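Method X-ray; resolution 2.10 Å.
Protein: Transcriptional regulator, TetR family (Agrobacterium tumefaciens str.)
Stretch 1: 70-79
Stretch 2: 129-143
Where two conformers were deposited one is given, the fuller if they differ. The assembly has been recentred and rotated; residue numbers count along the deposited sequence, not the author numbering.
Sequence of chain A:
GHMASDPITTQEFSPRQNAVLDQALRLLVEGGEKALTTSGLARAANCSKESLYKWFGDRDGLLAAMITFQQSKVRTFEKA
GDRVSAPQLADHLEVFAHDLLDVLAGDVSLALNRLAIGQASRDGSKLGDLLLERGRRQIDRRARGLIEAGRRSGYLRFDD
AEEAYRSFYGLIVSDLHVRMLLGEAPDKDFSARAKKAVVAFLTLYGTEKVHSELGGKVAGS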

# COMPACT_ATOMS: atom_id res chain seq x y z
N GLN A 70 6.46 -20.24 -3.07
CA GLN A 70 5.08 -19.78 -3.06
C GLN A 70 4.64 -19.29 -4.44
O GLN A 70 3.61 -19.72 -4.96
CB GLN A 70 4.85 -18.73 -1.99
CG GLN A 70 3.45 -18.13 -2.01
CD GLN A 70 2.35 -19.08 -1.51
OE1 GLN A 70 2.60 -20.22 -1.14
NE2 GLN A 70 1.11 -18.58 -1.51
N GLN A 71 5.44 -18.39 -5.02
CA GLN A 71 5.25 -17.86 -6.38
C GLN A 71 4.94 -18.99 -7.38
O GLN A 71 4.29 -18.74 -8.39
CB GLN A 71 6.45 -16.99 -6.83
CG GLN A 71 6.49 -15.57 -6.16
CD GLN A 71 7.68 -14.64 -6.54
OE1 GLN A 71 8.60 -15.02 -7.25
NE2 GLN A 71 7.66 -13.43 -6.02
N SER A 72 5.37 -20.22 -7.07
CA SER A 72 5.14 -21.42 -7.90
C SER A 72 3.72 -22.00 -7.83
O SER A 72 3.29 -22.68 -8.76
CB SER A 72 6.10 -22.56 -7.51
OG SER A 72 7.42 -22.28 -7.91
N LYS A 73 3.04 -21.78 -6.71
CA LYS A 73 1.77 -22.42 -6.45
C LYS A 73 0.61 -21.49 -6.78
O LYS A 73 -0.54 -21.84 -6.52
CB LYS A 73 1.65 -22.80 -4.97
CG LYS A 73 2.86 -23.48 -4.34
CD LYS A 73 2.99 -23.01 -2.88
CE LYS A 73 1.84 -23.52 -2.00
NZ LYS A 73 1.64 -22.69 -0.77
N VAL A 74 0.90 -20.31 -7.31
CA VAL A 74 -0.17 -19.33 -7.53
C VAL A 74 -1.05 -19.66 -8.75
O VAL A 74 -0.59 -20.29 -9.72
CB VAL A 74 0.32 -17.83 -7.52
CG1 VAL A 74 0.80 -17.42 -6.13
CG2 VAL A 74 1.39 -17.54 -8.59
N ARG A 75 -2.31 -19.23 -8.66
CA ARG A 75 -3.30 -19.33 -9.73
C ARG A 75 -2.74 -18.82 -11.07
O ARG A 75 -2.23 -17.69 -11.14
CB ARG A 75 -4.56 -18.53 -9.36
CG ARG A 75 -5.85 -19.14 -9.90
CD ARG A 75 -7.06 -18.24 -9.72
NE ARG A 75 -7.38 -17.46 -10.91
CZ ARG A 75 -7.87 -17.96 -12.05
NH1 ARG A 75 -8.08 -19.26 -12.19
NH2 ARG A 75 -8.14 -17.16 -13.07
N THR A 76 -2.81 -19.67 -12.09
CA THR A 76 -2.47 -19.29 -13.46
C THR A 76 -3.71 -18.70 -14.13
O THR A 76 -4.78 -19.34 -14.17
CB THR A 76 -1.93 -20.49 -14.29
OG1 THR A 76 -0.75 -20.99 -13.67
CG2 THR A 76 -1.60 -20.08 -15.72
N PHE A 77 -3.57 -17.48 -14.64
CA PHE A 77 -4.68 -16.76 -15.24
C PHE A 77 -4.84 -17.02 -16.74
O PHE A 77 -3.87 -17.30 -17.45
CB PHE A 77 -4.57 -15.26 -14.94
CG PHE A 77 -4.81 -14.92 -13.49
CD1 PHE A 77 -6.07 -14.52 -13.06
CD2 PHE A 77 -3.77 -14.99 -12.56
CE1 PHE A 77 -6.30 -14.21 -11.73
CE2 PHE A 77 -3.99 -14.69 -11.23
CZ PHE A 77 -5.26 -14.30 -10.81
N GLU A 78 -6.08 -16.92 -17.19
CA GLU A 78 -6.46 -17.24 -18.56
C GLU A 78 -6.01 -16.15 -19.53
O GLU A 78 -6.30 -14.97 -19.32
CB GLU A 78 -7.99 -17.43 -18.64
CG GLU A 78 -8.59 -18.18 -17.44
CD GLU A 78 -10.10 -18.07 -17.33
OE1 GLU A 78 -10.64 -18.36 -16.24
OE2 GLU A 78 -10.76 -17.69 -18.32
N LYS A 79 -5.29 -16.56 -20.57
CA LYS A 79 -4.91 -15.66 -21.66
C LYS A 79 -6.14 -14.90 -22.14
O LYS A 79 -7.12 -15.51 -22.57
CB LYS A 79 -4.28 -16.42 -22.84
CG LYS A 79 -2.74 -16.43 -22.90
CD LYS A 79 -2.31 -16.70 -24.43
CE LYS A 79 -0.92 -17.35 -24.48
NZ LYS A 79 0.24 -16.27 -24.05
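Stretch 2 129-143: DLLLERGRRQIDRRA

How do the two stretches lie on one another? Stretch 1 enters in a helix at Q70 and is irregular from V74 to K79. Stretch 2 begins within a helix at D129 and is helical again from R137, with R136 at the N-cap position. Both stretches advance in the same sense: Q71 lies nearest G135, CA to CA 6.5 Å, and F77 lies nearest R142, CA to CA 6.4 Å. The contact buries 527 Å² in all, counting both sides.

What holds the start of stretch 1 in place? Q71 points toward stretch 2 with an extended side chain, chi1 m and chi2 t, and its amide reaches the backbone carbonyl of L130. There Q71 NE2 donates to L130 O at 3.1 Å, nearly straight at 167°, the one hydrogen bond between the stretches. L130 O also accepts from R134 N at 3.0 Å, so the glutamine shares a carbonyl already used by the helix. The amide is closely surrounded: Q71 NE2 is 3.2 Å from G135 CA, and Q71 OE1 is 3.3 Å from R134 CB and 3.4 Å from L130 CD2. G135 brings no side chain to this spot, and its backbone comes close to the amide.

Does the chain stay in touch between Q71 and F77? Hardly: S72 and K73 make no contact, and K73 NZ instead bonds back to Q70 OE1 at 2.7 Å. V74 points toward stretch 2 but stops short of it. Contact resumes with the backbone of R75, whose O lies 4.4 Å from Q138 CB. T76 points away overall, yet T76 CG2 comes within 3.3 Å of Q138 OE1, packing against the amide without bonding to it.

Where does stretch 1 settle on the second helix? F77, pointing toward stretch 2, sets its ring among Q138, I139 and R142 of that helix. F77 CZ meets I139 CD1 at 3.5 Å, an apolar contact, while F77 CB sits 3.6 Å from R142 CG, against the aliphatic part of the arginine. Q138 flanks the same ring, with F77 CD2 4.2 Å from Q138 CB. Beyond it, E78 O lies 3.5 Å from R142 NH1, close but not hydrogen-bonded, and R142 NE is buried without a partner. K79 points away and makes no contact, so the meeting ends here.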

# COMPACT_ATOMS: atom_id res chain seq x y z
N ASP A 129 13.14 -7.26 -4.20
CA ASP A 129 13.18 -7.30 -5.67
C ASP A 129 12.46 -8.52 -6.21
O ASP A 129 11.90 -8.48 -7.30
CB ASP A 129 14.62 -7.26 -6.23
CG ASP A 129 15.50 -6.22 -5.54
OD1 ASP A 129 15.75 -6.36 -4.31
OD2 ASP A 129 15.96 -5.28 -6.23
N LEU A 130 12.48 -9.61 -5.43
CA LEU A 130 11.82 -10.84 -5.83
C LEU A 130 10.30 -10.67 -5.87
O LEU A 130 9.64 -11.17 -6.78
CB LEU A 130 12.22 -11.98 -4.89
CG LEU A 130 12.80 -13.20 -5.61
CD1 LEU A 130 13.42 -14.18 -4.60
CD2 LEU A 130 11.72 -13.86 -6.45
N LEU A 131 9.74 -9.96 -4.90
CA LEU A 131 8.30 -9.67 -4.94
C LEU A 131 8.03 -8.58 -5.96
O LEU A 131 7.04 -8.64 -6.70
CB LEU A 131 7.77 -9.26 -3.56
CG LEU A 131 7.52 -10.30 -2.46
CD1 LEU A 131 6.80 -11.54 -2.95
CD2 LEU A 131 8.83 -10.67 -1.84
N LEU A 132 8.93 -7.60 -6.01
CA LEU A 132 8.83 -6.50 -6.95
C LEU A 132 8.88 -7.01 -8.42
O LEU A 132 8.08 -6.58 -9.27
CB LEU A 132 9.98 -5.50 -6.68
CG LEU A 132 9.74 -4.01 -6.38
CD1 LEU A 132 8.42 -3.79 -5.67
CD2 LEU A 132 10.93 -3.45 -5.57
N GLU A 133 9.82 -7.92 -8.71
CA GLU A 133 10.06 -8.34 -10.08
C GLU A 133 9.19 -9.51 -10.51
O GLU A 133 8.87 -9.60 -11.68
CB GLU A 133 11.54 -8.72 -10.31
CG GLU A 133 12.56 -7.58 -10.20
CD GLU A 133 13.99 -8.11 -9.97
OE1 GLU A 133 14.92 -7.63 -10.65
OE2 GLU A 133 14.18 -9.01 -9.12
N ARG A 134 8.81 -10.40 -9.58
CA ARG A 134 8.21 -11.69 -9.94
C ARG A 134 6.89 -11.94 -9.24
O ARG A 134 6.10 -12.79 -9.69
CB ARG A 134 9.20 -12.82 -9.62
CG ARG A 134 10.69 -12.46 -9.81
CD ARG A 134 11.58 -13.73 -9.87
NE ARG A 134 12.99 -13.37 -9.69
CZ ARG A 134 13.94 -14.23 -9.33
NH1 ARG A 134 13.66 -15.52 -9.11
NH2 ARG A 134 15.19 -13.81 -9.20
N GLY A 135 6.68 -11.21 -8.14
CA GLY A 135 5.55 -11.38 -7.24
C GLY A 135 4.17 -11.13 -7.82
O GLY A 135 3.19 -11.70 -7.33
N ARG A 136 4.05 -10.31 -8.85
CA ARG A 136 2.72 -9.97 -9.32
C ARG A 136 2.56 -10.10 -10.83
O ARG A 136 1.60 -9.59 -11.39
CB ARG A 136 2.37 -8.56 -8.86
CG ARG A 136 0.87 -8.34 -8.52
CD ARG A 136 0.68 -6.90 -8.09
NE ARG A 136 0.85 -5.94 -9.19
CZ ARG A 136 1.43 -4.75 -9.06
NH1 ARG A 136 1.95 -4.39 -7.88
NH2 ARG A 136 1.51 -3.91 -10.09
N ARG A 137 3.49 -10.82 -11.45
CA ARG A 137 3.63 -10.91 -12.89
C ARG A 137 2.40 -11.48 -13.60
O ARG A 137 2.05 -11.03 -14.68
CB ARG A 137 4.90 -11.71 -13.19
CG ARG A 137 4.88 -12.67 -14.39
CD ARG A 137 6.26 -13.26 -14.55
NE ARG A 137 7.27 -12.28 -14.12
CZ ARG A 137 8.52 -12.57 -13.83
NH1 ARG A 137 8.95 -13.82 -13.93
NH2 ARG A 137 9.34 -11.61 -13.45
N GLN A 138 1.76 -12.46 -12.97
CA GLN A 138 0.63 -13.18 -13.57
C GLN A 138 -0.63 -12.30 -13.53
O GLN A 138 -1.36 -12.18 -14.53
CB GLN A 138 0.38 -14.55 -12.90
CG GLN A 138 1.16 -15.76 -13.52
CD GLN A 138 0.44 -16.42 -14.71
OE1 GLN A 138 0.53 -17.63 -14.90
NE2 GLN A 138 -0.27 -15.62 -15.51
N ILE A 139 -0.87 -11.70 -12.37
CA ILE A 139 -1.86 -10.66 -12.21
C ILE A 139 -1.65 -9.52 -13.23
O ILE A 139 -2.61 -9.13 -13.90
CB ILE A 139 -1.91 -10.15 -10.74
CG1 ILE A 139 -2.93 -10.98 -9.93
CG2 ILE A 139 -2.25 -8.65 -10.62
CD1 ILE A 139 -4.43 -10.91 -10.43
N ASP A 140 -0.41 -9.03 -13.35
CA ASP A 140 -0.13 -7.88 -14.20
C ASP A 140 -0.34 -8.22 -15.67
O ASP A 140 -0.85 -7.39 -16.42
CB ASP A 140 1.29 -7.37 -13.98
CG ASP A 140 1.48 -6.64 -12.65
OD1 ASP A 140 0.49 -6.38 -11.93
OD2 ASP A 140 2.63 -6.30 -12.33
N ARG A 141 0.04 -9.43 -16.08
CA ARG A 141 -0.13 -9.85 -17.48
C ARG A 141 -1.62 -10.03 -17.79
O ARG A 141 -2.06 -9.67 -18.88
CB ARG A 141 0.67 -11.13 -17.81
CG ARG A 141 1.22 -11.13 -19.25
CD ARG A 141 1.91 -12.43 -19.64
NE ARG A 141 2.68 -12.27 -20.88
CZ ARG A 141 3.98 -11.93 -20.93
NH1 ARG A 141 4.66 -11.69 -19.81
NH2 ARG A 141 4.59 -11.83 -22.10
N ARG A 142 -2.38 -10.56 -16.83
CA ARG A 142 -3.84 -10.63 -16.94
C ARG A 142 -4.41 -9.23 -17.26
O ARG A 142 -5.07 -9.06 -18.27
CB ARG A 142 -4.44 -11.15 -15.63
CG ARG A 142 -5.73 -11.92 -15.75
CD ARG A 142 -6.83 -11.08 -16.35
NE ARG A 142 -7.45 -11.74 -17.51
CZ ARG A 142 -8.61 -12.39 -17.49
NH1 ARG A 142 -9.07 -12.95 -18.61
NH2 ARG A 142 -9.30 -12.51 -16.37
N ALA A 143 -4.08 -8.25 -16.43
CA ALA A 143 -4.64 -6.94 -16.50
C ALA A 143 -4.32 -6.24 -17.83
O ALA A 143 -5.22 -5.69 -18.45
CB ALA A 143 -4.19 -6.10 -15.30